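Local coordinates for conserved Archaeal protein (Sulfolobus acidocaldarius, PDB 4OPC) that hydrogenates the double bonds of the geranylgeranyl chains of unsaturated archaeols, giving saturated phytanyl lipids for archaeal membranes, with one bound FAD per subunit, at residues A[20-25]-A[108-113]; A[31-36]-A[116-121]; A[121-126]-A[136-141]. One frame throughout, in Å; residues are numbered along the deposited sequence.

Interaction 1: A[20-25]-A[108-113]; sequences SAAYQL and KEAQDR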
# COMPACT_ATOMS: atom_id res chain seq x y z
N SER A 20 -0.64 6.72 12.00
CA SER A 20 -0.39 5.50 12.76
C SER A 20 0.88 5.62 13.59
O SER A 20 0.91 5.27 14.76
CB SER A 20 -0.28 4.28 11.84
OG SER A 20 -1.55 3.91 11.36
N ALA A 21 1.93 6.14 12.97
CA ALA A 21 3.18 6.35 13.70
C ALA A 21 2.96 7.30 14.89
O ALA A 21 3.42 7.03 16.00
CB ALA A 21 4.26 6.90 12.77
N ALA A 22 2.25 8.40 14.64
CA ALA A 22 1.98 9.38 15.69
C ALA A 22 1.19 8.74 16.83
O ALA A 22 1.52 8.90 18.01
CB ALA A 22 1.21 10.56 15.13
N TYR A 23 0.14 7.99 16.48
CA TYR A 23 -0.70 7.38 17.50
C TYR A 23 0.09 6.36 18.32
O TYR A 23 0.03 6.37 19.56
CB TYR A 23 -1.92 6.72 16.85
CG TYR A 23 -2.92 6.23 17.86
CD1 TYR A 23 -3.84 7.10 18.43
CD2 TYR A 23 -2.93 4.90 18.26
CE1 TYR A 23 -4.76 6.65 19.37
CE2 TYR A 23 -3.84 4.45 19.20
CZ TYR A 23 -4.75 5.33 19.75
OH TYR A 23 -5.67 4.89 20.68
N GLN A 24 0.87 5.52 17.65
CA GLN A 24 1.64 4.49 18.32
C GLN A 24 2.78 5.03 19.19
O GLN A 24 3.21 4.36 20.12
CB GLN A 24 2.18 3.47 17.29
CG GLN A 24 1.10 2.75 16.49
CD GLN A 24 0.42 1.63 17.23
OE1 GLN A 24 0.50 1.53 18.46
NE2 GLN A 24 -0.27 0.77 16.49
N LEU A 25 3.26 6.23 18.88
CA LEU A 25 4.33 6.86 19.67
C LEU A 25 3.81 7.71 20.82
O LEU A 25 4.58 8.16 21.66
CB LEU A 25 5.24 7.71 18.79
CG LEU A 25 6.23 6.94 17.92
CD1 LEU A 25 6.79 7.86 16.85
CD2 LEU A 25 7.33 6.34 18.77
N LYS A 108 -6.37 13.63 15.83
CA LYS A 108 -6.85 14.42 16.96
C LYS A 108 -6.60 13.69 18.27
O LYS A 108 -6.27 14.32 19.28
CB LYS A 108 -8.32 14.79 16.78
CG LYS A 108 -8.53 15.84 15.69
CD LYS A 108 -9.99 16.17 15.46
CE LYS A 108 -10.18 17.02 14.22
NZ LYS A 108 -11.61 17.13 13.80
N GLU A 109 -6.75 12.37 18.27
CA GLU A 109 -6.47 11.61 19.48
C GLU A 109 -4.98 11.58 19.80
O GLU A 109 -4.60 11.74 20.95
CB GLU A 109 -7.06 10.20 19.40
CG GLU A 109 -8.57 10.23 19.45
CD GLU A 109 -9.21 8.87 19.61
OE1 GLU A 109 -8.49 7.89 19.89
OE2 GLU A 109 -10.45 8.79 19.46
N ALA A 110 -4.15 11.42 18.77
CA ALA A 110 -2.70 11.51 18.97
C ALA A 110 -2.34 12.87 19.57
O ALA A 110 -1.50 12.97 20.47
CB ALA A 110 -1.97 11.28 17.66
N GLN A 111 -2.99 13.92 19.07
CA GLN A 111 -2.78 15.28 19.56
C GLN A 111 -3.19 15.41 21.03
O GLN A 111 -2.45 15.97 21.85
CB GLN A 111 -3.55 16.25 18.67
CG GLN A 111 -3.26 17.73 18.91
CD GLN A 111 -3.93 18.58 17.85
OE1 GLN A 111 -5.06 18.29 17.45
NE2 GLN A 111 -3.24 19.60 17.37
N ASP A 112 -4.36 14.87 21.38
CA ASP A 112 -4.80 14.85 22.77
C ASP A 112 -3.82 14.07 23.64
O ASP A 112 -3.69 14.35 24.83
CB ASP A 112 -6.20 14.23 22.90
CG ASP A 112 -7.29 15.08 22.28
OD1 ASP A 112 -7.07 16.28 22.02
OD2 ASP A 112 -8.39 14.53 22.05
N ARG A 113 -3.14 13.11 23.03
CA ARG A 113 -2.18 12.25 23.72
C ARG A 113 -0.75 12.76 23.62
O ARG A 113 0.21 12.02 23.83
CB ARG A 113 -2.27 10.82 23.18
CG ARG A 113 -3.59 10.13 23.47
CD ARG A 113 -3.84 8.97 22.51
NE ARG A 113 -2.91 7.86 22.68
CZ ARG A 113 -3.16 6.77 23.41
NH1 ARG A 113 -4.33 6.64 24.03
NH2 ARG A 113 -2.25 5.82 23.51
O HOH W 1 -0.41 4.54 21.67
O HOH W 2 -7.02 7.10 21.62
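Tyr23 and Ala110 bring the helices of 20-25 and 108-112 together, their CA atoms 4.8 Å apart. The two axes run in roughly the same direction, with a closest approach of 8.8 Å and an angle of 32°. This is helix packing in a Rossmann-type FAD-binding domain: helix 16-25 is the helix of a beta-alpha-beta unit between strands 9-12 and 32-35, and it follows what is probably the glycine-rich dinucleotide turn, while helix 99-112 leads into the neighbouring edge strand.

Only small groups meet near the sheet. Ala22 CB and Ala110 CB touch at 4.1 Å, with Leu34 of the sheet against Ala22, and the Ala110 methyl also reaches the backbone N of Tyr23. Farther out, Tyr23 gives the largest share of the contact. Its CG lies anti to the backbone N (chi1 -172°), and the ring runs alongside Glu109, the two side chains pointing the same way. Glu109 OE1 stops 4.0 Å from Tyr23 CE1, while OE2 of the same carboxylate is held by a salt bridge from Arg105.

Arg113, the first residue past the helix, crosses the tyrosine obliquely, and its guanidinium plane is only 21° from that of the ring. Its CD and NE approach Tyr23 CE1, and Tyr23 OH lies 4.0 Å above one guanidinium face, displaced toward the rim. The arginine is also held from just past helix 16-25: NE bonds to Ser26 OG, which is also a partner of Tyr23 O, and its backbone pairs with Arg27. A water completes the corner, giving a hydrogen to Tyr23 O at 2.8 Å and taking a weak bond from Arg113 NH2 at 2.9 Å.

Interaction 2: A[31-36]-A[116-121]; sequences KILLVD and EIWDLT. With FDA (dihydroflavine-adenine dinucleotide), chain B.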
# COMPACT_ATOMS: atom_id res chain seq x y z
N LYS A 31 8.69 14.20 22.70
CA LYS A 31 8.26 15.44 22.07
C LYS A 31 8.20 15.19 20.57
O LYS A 31 9.23 15.04 19.91
CB LYS A 31 9.22 16.59 22.39
CG LYS A 31 8.70 17.95 21.96
CD LYS A 31 9.67 19.07 22.31
CE LYS A 31 9.16 20.40 21.79
NZ LYS A 31 7.81 20.73 22.36
N ILE A 32 6.98 15.11 20.04
CA ILE A 32 6.75 14.69 18.66
C ILE A 32 6.00 15.76 17.91
O ILE A 32 5.03 16.33 18.42
CB ILE A 32 5.91 13.40 18.63
CG1 ILE A 32 6.58 12.30 19.46
CG2 ILE A 32 5.68 12.93 17.19
CD1 ILE A 32 5.66 11.15 19.83
N LEU A 33 6.46 16.05 16.70
CA LEU A 33 5.76 16.95 15.79
C LEU A 33 5.38 16.20 14.53
O LEU A 33 6.23 15.54 13.93
CB LEU A 33 6.66 18.13 15.41
CG LEU A 33 6.08 19.11 14.38
CD1 LEU A 33 4.81 19.77 14.90
CD2 LEU A 33 7.11 20.15 13.99
N LEU A 34 4.12 16.30 14.14
CA LEU A 34 3.71 15.82 12.82
C LEU A 34 3.27 17.00 11.99
O LEU A 34 2.57 17.89 12.47
CB LEU A 34 2.58 14.79 12.94
CG LEU A 34 2.03 14.14 11.66
CD1 LEU A 34 1.53 12.74 11.97
CD2 LEU A 34 0.90 14.96 11.04
N VAL A 35 3.69 17.01 10.72
CA VAL A 35 3.28 18.05 9.79
C VAL A 35 2.59 17.44 8.58
O VAL A 35 2.89 16.30 8.19
CB VAL A 35 4.47 18.92 9.32
CG1 VAL A 35 5.15 19.61 10.52
CG2 VAL A 35 5.48 18.09 8.52
N ASP A 36 1.66 18.17 7.99
CA ASP A 36 1.09 17.78 6.72
C ASP A 36 0.81 19.03 5.90
O ASP A 36 0.33 20.04 6.43
CB ASP A 36 -0.20 16.97 6.92
CG ASP A 36 -0.58 16.19 5.67
OD1 ASP A 36 -1.02 16.81 4.69
OD2 ASP A 36 -0.43 14.94 5.68
N GLU A 116 2.23 17.04 18.79
CA GLU A 116 1.96 18.34 18.20
C GLU A 116 1.73 18.17 16.70
O GLU A 116 2.43 17.40 16.05
CB GLU A 116 3.11 19.31 18.46
CG GLU A 116 2.81 20.73 18.03
CD GLU A 116 3.83 21.74 18.53
OE1 GLU A 116 4.87 21.33 19.09
OE2 GLU A 116 3.57 22.95 18.36
N ILE A 117 0.73 18.87 16.15
CA ILE A 117 0.40 18.77 14.73
C ILE A 117 0.30 20.15 14.09
O ILE A 117 -0.44 21.01 14.57
CB ILE A 117 -0.94 18.05 14.53
CG1 ILE A 117 -0.88 16.66 15.16
CG2 ILE A 117 -1.30 17.98 13.04
CD1 ILE A 117 -2.13 15.83 14.96
N TRP A 118 1.05 20.35 13.01
CA TRP A 118 0.93 21.57 12.22
C TRP A 118 0.41 21.21 10.83
O TRP A 118 1.10 20.54 10.06
CB TRP A 118 2.28 22.28 12.08
CG TRP A 118 2.96 22.69 13.37
CD1 TRP A 118 2.43 22.68 14.64
CD2 TRP A 118 4.30 23.15 13.50
NE1 TRP A 118 3.38 23.10 15.54
CE2 TRP A 118 4.53 23.39 14.87
CE3 TRP A 118 5.34 23.37 12.59
CZ2 TRP A 118 5.76 23.86 15.35
CZ3 TRP A 118 6.56 23.83 13.07
CH2 TRP A 118 6.76 24.07 14.43
N ASP A 119 -0.80 21.65 10.52
CA ASP A 119 -1.35 21.49 9.18
C ASP A 119 -0.89 22.63 8.28
O ASP A 119 -0.26 23.61 8.73
CB ASP A 119 -2.89 21.37 9.21
CG ASP A 119 -3.59 22.69 9.50
OD1 ASP A 119 -3.00 23.57 10.17
OD2 ASP A 119 -4.76 22.86 9.09
N LEU A 120 -1.21 22.51 6.99
CA LEU A 120 -0.76 23.46 5.97
C LEU A 120 0.75 23.72 6.07
O LEU A 120 1.22 24.84 5.81
CB LEU A 120 -1.56 24.77 6.01
CG LEU A 120 -1.93 25.33 4.63
CD1 LEU A 120 -2.93 24.42 3.90
CD2 LEU A 120 -2.45 26.75 4.74
N THR A 121 1.50 22.69 6.46
CA THR A 121 2.93 22.83 6.70
C THR A 121 3.69 21.79 5.90
O THR A 121 3.43 20.60 6.02
CB THR A 121 3.25 22.70 8.20
OG1 THR A 121 2.60 23.77 8.90
CG2 THR A 121 4.75 22.81 8.45
PA FDA B . -0.93 9.32 1.82
O1A FDA B . -0.65 9.73 0.42
O2A FDA B . -2.36 8.95 2.17
O5B FDA B . -0.48 10.48 2.80
C5B FDA B . 0.73 11.22 2.56
C4B FDA B . 0.59 12.55 3.24
O4B FDA B . 1.85 13.25 3.20
C3B FDA B . -0.45 13.49 2.61
O3B FDA B . -1.45 13.84 3.56
C2B FDA B . 0.39 14.68 2.09
O2B FDA B . -0.29 15.91 2.20
C1B FDA B . 1.60 14.63 3.02
N9A FDA B . 2.84 15.20 2.51
C8A FDA B . 3.53 14.83 1.39
N7A FDA B . 4.67 15.47 1.23
C5A FDA B . 4.73 16.31 2.33
C6A FDA B . 5.72 17.21 2.77
N6A FDA B . 6.89 17.39 2.16
N1A FDA B . 5.49 17.85 3.93
C2A FDA B . 4.34 17.65 4.57
N3A FDA B . 3.36 16.80 4.27
C4A FDA B . 3.63 16.13 3.14
N1 FDA B . -5.64 0.88 -0.04
C2 FDA B . -6.49 0.16 0.76
O2 FDA B . -6.11 -0.33 1.82
N3 FDA B . -7.78 0.04 0.34
C4 FDA B . -8.32 0.46 -0.86
O4 FDA B . -9.53 0.40 -1.04
C4X FDA B . -7.39 1.15 -1.67
N5 FDA B . -7.81 1.65 -2.87
C5X FDA B . -7.04 2.59 -3.53
C6 FDA B . -7.57 3.31 -4.59
C7 FDA B . -6.86 4.32 -5.21
C7M FDA B . -7.54 5.16 -6.27
C8 FDA B . -5.55 4.60 -4.79
C8M FDA B . -4.78 5.75 -5.40
C9 FDA B . -5.01 3.87 -3.74
C9A FDA B . -5.74 2.88 -3.09
N10 FDA B . -5.23 2.15 -1.99
C10 FDA B . -6.09 1.39 -1.23
C1' FDA B . -3.88 2.42 -1.44
C2' FDA B . -3.98 3.36 -0.22
O2' FDA B . -4.86 4.45 -0.49
C3' FDA B . -2.60 3.92 0.13
O3' FDA B . -1.67 2.84 0.15
C4' FDA B . -2.49 4.61 1.50
O4' FDA B . -3.55 5.55 1.70
C5' FDA B . -1.16 5.29 1.67
O5' FDA B . -1.13 6.02 2.92
P FDA B . 0.10 6.96 3.25
O1P FDA B . -0.16 7.53 4.58
O2P FDA B . 1.43 6.25 3.03
O3P FDA B . 0.07 8.09 2.12
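Leu33 presses its two methyls onto the indole of Trp118, and this is the tight part of the pairing between strands 32-35 and 116-118. CD1 sits 3.5 Å from the centroid of the five-membered ring and 4° off its normal, a CH-pi contact, while CD2 lies against the six-membered ring, 3.8 Å from CZ3. The leucine meets the indole at about a right angle, with CG anti to its own backbone N (chi1 176°). Val35 carries the packing on along this face, CG1 touching Trp118 CB and Thr121 CG2; Leu138 of the next sheet lies against Leu33, Val35 and Trp118. On the opposite face Leu34 and Ile117 pack under Leu107 of helix 99-112.

Between these two layers the strands run parallel, with Leu34 giving its N-H to Glu116 O and its O accepting Trp118 N at 2.9 Å.

The outer end is looser. Glu116 has two conformers, so its bond from Trp118 NE1 to OE2, 2.8 Å in one of them, is doubtful as a constant feature; OE1 goes to Tyr7 OH. Lys31 NZ, on an exposed side chain, remains 4.4 Å from Glu116 OE1, too far for a salt bridge. An alanine in place of Trp118 would probably open a gap where the ring face now supports the Leu33 methyls, and deprive Glu116 OE2 of the N-H it accepts in one conformer.

Past the last strand pair, Asp36 O accepts Thr121 N from above the carbonyl plane, and the Asp36 carboxylate turns to the cofactor. OD1 takes the adenosine ribose hydroxyl O2B at 2.7 Å and OD2 takes O3B at 2.6 Å. An acidic residue at the end of the second strand that grips the adenosine ribose is a hallmark of FAD-binding Rossmann folds.

Interaction 3: A[121-126]-A[136-141]; sequences TTAMKP and AVLFNR. With FDA (dihydroflavine-adenine dinucleotide), chain B.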
# COMPACT_ATOMS: atom_id res chain seq x y z
N THR A 121 1.50 22.69 6.46
CA THR A 121 2.93 22.83 6.70
C THR A 121 3.69 21.79 5.90
O THR A 121 3.43 20.60 6.02
CB THR A 121 3.25 22.70 8.20
OG1 THR A 121 2.60 23.77 8.90
CG2 THR A 121 4.75 22.81 8.45
N THR A 122 4.63 22.26 5.09
CA THR A 122 5.37 21.37 4.20
C THR A 122 6.83 21.28 4.64
O THR A 122 7.49 22.29 4.90
CB THR A 122 5.31 21.89 2.76
OG1 THR A 122 3.94 21.99 2.34
CG2 THR A 122 6.05 20.95 1.82
N ALA A 123 7.33 20.05 4.74
CA ALA A 123 8.76 19.85 4.92
C ALA A 123 9.42 20.07 3.57
O ALA A 123 9.22 19.30 2.63
CB ALA A 123 9.06 18.46 5.48
N MET A 124 10.19 21.15 3.47
CA MET A 124 10.74 21.61 2.21
C MET A 124 12.08 20.97 1.89
O MET A 124 12.37 20.70 0.74
CB MET A 124 10.90 23.12 2.22
CG MET A 124 9.57 23.85 2.11
SD MET A 124 8.70 23.46 0.56
CE MET A 124 7.30 24.58 0.62
N LYS A 125 12.91 20.77 2.90
CA LYS A 125 14.18 20.11 2.65
C LYS A 125 14.74 19.47 3.90
O LYS A 125 14.46 19.92 5.02
CB LYS A 125 15.19 21.06 2.02
CG LYS A 125 15.72 22.10 2.95
CD LYS A 125 16.77 22.97 2.25
CE LYS A 125 17.10 24.19 3.08
NZ LYS A 125 18.19 25.02 2.46
N PRO A 126 15.50 18.39 3.73
CA PRO A 126 16.15 17.75 4.88
C PRO A 126 17.26 18.60 5.47
O PRO A 126 17.92 19.37 4.77
CB PRO A 126 16.77 16.48 4.28
CG PRO A 126 16.01 16.25 3.01
CD PRO A 126 15.68 17.61 2.49
N ALA A 136 14.40 18.89 9.55
CA ALA A 136 13.86 19.44 8.31
C ALA A 136 13.67 20.94 8.40
O ALA A 136 13.45 21.48 9.49
CB ALA A 136 12.54 18.80 7.99
N VAL A 137 13.75 21.61 7.26
CA VAL A 137 13.27 22.98 7.16
C VAL A 137 11.82 22.92 6.72
O VAL A 137 11.49 22.24 5.74
CB VAL A 137 14.09 23.80 6.17
CG1 VAL A 137 13.57 25.22 6.12
CG2 VAL A 137 15.56 23.80 6.59
N LEU A 138 10.96 23.58 7.49
CA LEU A 138 9.52 23.54 7.28
C LEU A 138 9.01 24.90 6.86
O LEU A 138 9.49 25.92 7.34
CB LEU A 138 8.81 23.18 8.58
CG LEU A 138 9.27 21.93 9.33
CD1 LEU A 138 8.45 21.81 10.60
CD2 LEU A 138 9.11 20.68 8.47
N PHE A 139 8.01 24.90 6.00
CA PHE A 139 7.28 26.13 5.72
C PHE A 139 5.83 25.97 6.18
O PHE A 139 5.07 25.17 5.61
CB PHE A 139 7.34 26.50 4.24
CG PHE A 139 6.73 27.84 3.95
CD1 PHE A 139 6.91 28.89 4.82
CD2 PHE A 139 5.97 28.03 2.82
CE1 PHE A 139 6.34 30.12 4.57
CE2 PHE A 139 5.40 29.25 2.56
CZ PHE A 139 5.58 30.29 3.44
N ASN A 140 5.49 26.70 7.23
CA ASN A 140 4.16 26.67 7.81
C ASN A 140 3.34 27.78 7.16
O ASN A 140 3.58 28.95 7.40
CB ASN A 140 4.28 26.90 9.33
CG ASN A 140 2.95 26.81 10.06
OD1 ASN A 140 1.89 27.12 9.51
ND2 ASN A 140 3.01 26.40 11.32
N ARG A 141 2.37 27.39 6.34
CA ARG A 141 1.54 28.36 5.61
C ARG A 141 0.35 28.89 6.40
O ARG A 141 -0.37 29.76 5.93
CB ARG A 141 1.08 27.78 4.27
CG ARG A 141 2.15 27.81 3.20
CD ARG A 141 1.62 27.33 1.87
NE ARG A 141 2.57 27.59 0.79
CZ ARG A 141 3.60 26.80 0.50
NH1 ARG A 141 3.82 25.70 1.22
NH2 ARG A 141 4.41 27.11 -0.50
PA FDA B . -0.93 9.32 1.82
O1A FDA B . -0.65 9.73 0.42
O2A FDA B . -2.36 8.95 2.17
O5B FDA B . -0.48 10.48 2.80
C5B FDA B . 0.73 11.22 2.56
C4B FDA B . 0.59 12.55 3.24
O4B FDA B . 1.85 13.25 3.20
C3B FDA B . -0.45 13.49 2.61
O3B FDA B . -1.45 13.84 3.56
C2B FDA B . 0.39 14.68 2.09
O2B FDA B . -0.29 15.91 2.20
C1B FDA B . 1.60 14.63 3.02
N9A FDA B . 2.84 15.20 2.51
C8A FDA B . 3.53 14.83 1.39
N7A FDA B . 4.67 15.47 1.23
C5A FDA B . 4.73 16.31 2.33
C6A FDA B . 5.72 17.21 2.77
N6A FDA B . 6.89 17.39 2.16
N1A FDA B . 5.49 17.85 3.93
C2A FDA B . 4.34 17.65 4.57
N3A FDA B . 3.36 16.80 4.27
C4A FDA B . 3.63 16.13 3.14
N1 FDA B . -5.64 0.88 -0.04
C2 FDA B . -6.49 0.16 0.76
O2 FDA B . -6.11 -0.33 1.82
N3 FDA B . -7.78 0.04 0.34
C4 FDA B . -8.32 0.46 -0.86
O4 FDA B . -9.53 0.40 -1.04
C4X FDA B . -7.39 1.15 -1.67
N5 FDA B . -7.81 1.65 -2.87
C5X FDA B . -7.04 2.59 -3.53
C6 FDA B . -7.57 3.31 -4.59
C7 FDA B . -6.86 4.32 -5.21
C7M FDA B . -7.54 5.16 -6.27
C8 FDA B . -5.55 4.60 -4.79
C8M FDA B . -4.78 5.75 -5.40
C9 FDA B . -5.01 3.87 -3.74
C9A FDA B . -5.74 2.88 -3.09
N10 FDA B . -5.23 2.15 -1.99
C10 FDA B . -6.09 1.39 -1.23
C1' FDA B . -3.88 2.42 -1.44
C2' FDA B . -3.98 3.36 -0.22
O2' FDA B . -4.86 4.45 -0.49
C3' FDA B . -2.60 3.92 0.13
O3' FDA B . -1.67 2.84 0.15
C4' FDA B . -2.49 4.61 1.50
O4' FDA B . -3.55 5.55 1.70
C5' FDA B . -1.16 5.29 1.67
O5' FDA B . -1.13 6.02 2.92
P FDA B . 0.10 6.96 3.25
O1P FDA B . -0.16 7.53 4.58
O2P FDA B . 1.43 6.25 3.03
O3P FDA B . 0.07 8.09 2.12
O HOH W 3 2.58 24.21 3.34
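Thr122 and Phe139 form a hydrogen-bonded antiparallel pair, Phe139 N reaching Thr122 O at 2.9 Å and Thr122 N bonding back to Phe139 O. The next residue, Ala123, sits in a non-hydrogen-bonded pair with Leu138, which turns its N and O away from 136-141 and toward the adenine of the cofactor. Ala123 N gives its hydrogen to N1A at 3.0 Å and Ala123 O receives one from N6A, so the adenine edge pairs with the strand much as a further strand would. Thr122 CG2 lies beside the same two adenine nitrogens.

These are the facing strands of a beta hairpin, 121-129 and 132-140, and a classic bulge interrupts their register: Met124 and Lys125 both face Val137. Val137 O takes Met124 N at 2.8 Å and, weakly, Lys125 N at 3.5 Å, and beyond the bulge Val137 N returns to Lys125 O.

On the face of Val137 and Phe139, the Lys125 chain is placed between its backbone N and carbonyl carbon at CG (chi1 71°) and lies alongside Val137, CE against CG2. Met124 likewise lies beside Phe139, CG 4.1 Å from CB, and its CE reaches the edge of the Arg141 guanidinium, 3.7 Å from NH1. Arg141 is modelled twice, so this last contact is doubtful.

On the other face Leu138 CD2 packs against Ala123 CB at 3.7 Å, backed by Val149. Thr121 OG1 comes within 3.3 Å of Asn140 CG without bonding to that side chain; its hydroxyl is bonded to Asp119 O instead. Asn140 OD1 is held by the backbone N-H groups of Arg142 and Thr143. Thr122 OG1 is hydrogen-bonded to Ser37 OG, a residue of the FAD site.

How the interactions relate
From the N terminus the chain passes helix 16-25 and strand 32-35, then makes an excursion of some sixty residues before helix 99-112 and strand 116-118 come back to meet them. Interaction 1 closes that loop between the helices and interaction 2 between the strands; their segments alternate along the chain, so the two contacts cross. They also touch, Leu25 resting on Ile32 and Gln111 on Ile117. Interaction 3 follows in series as a short hairpin closure and shares Thr121 with interaction 2, where the chain passes from the six-stranded sheet to the four-stranded one. A probable hydrogen bond from Arg141 N to Leu120 O spans that junction, and interactions 2 and 3 both touch the adenosine end of the cofactor.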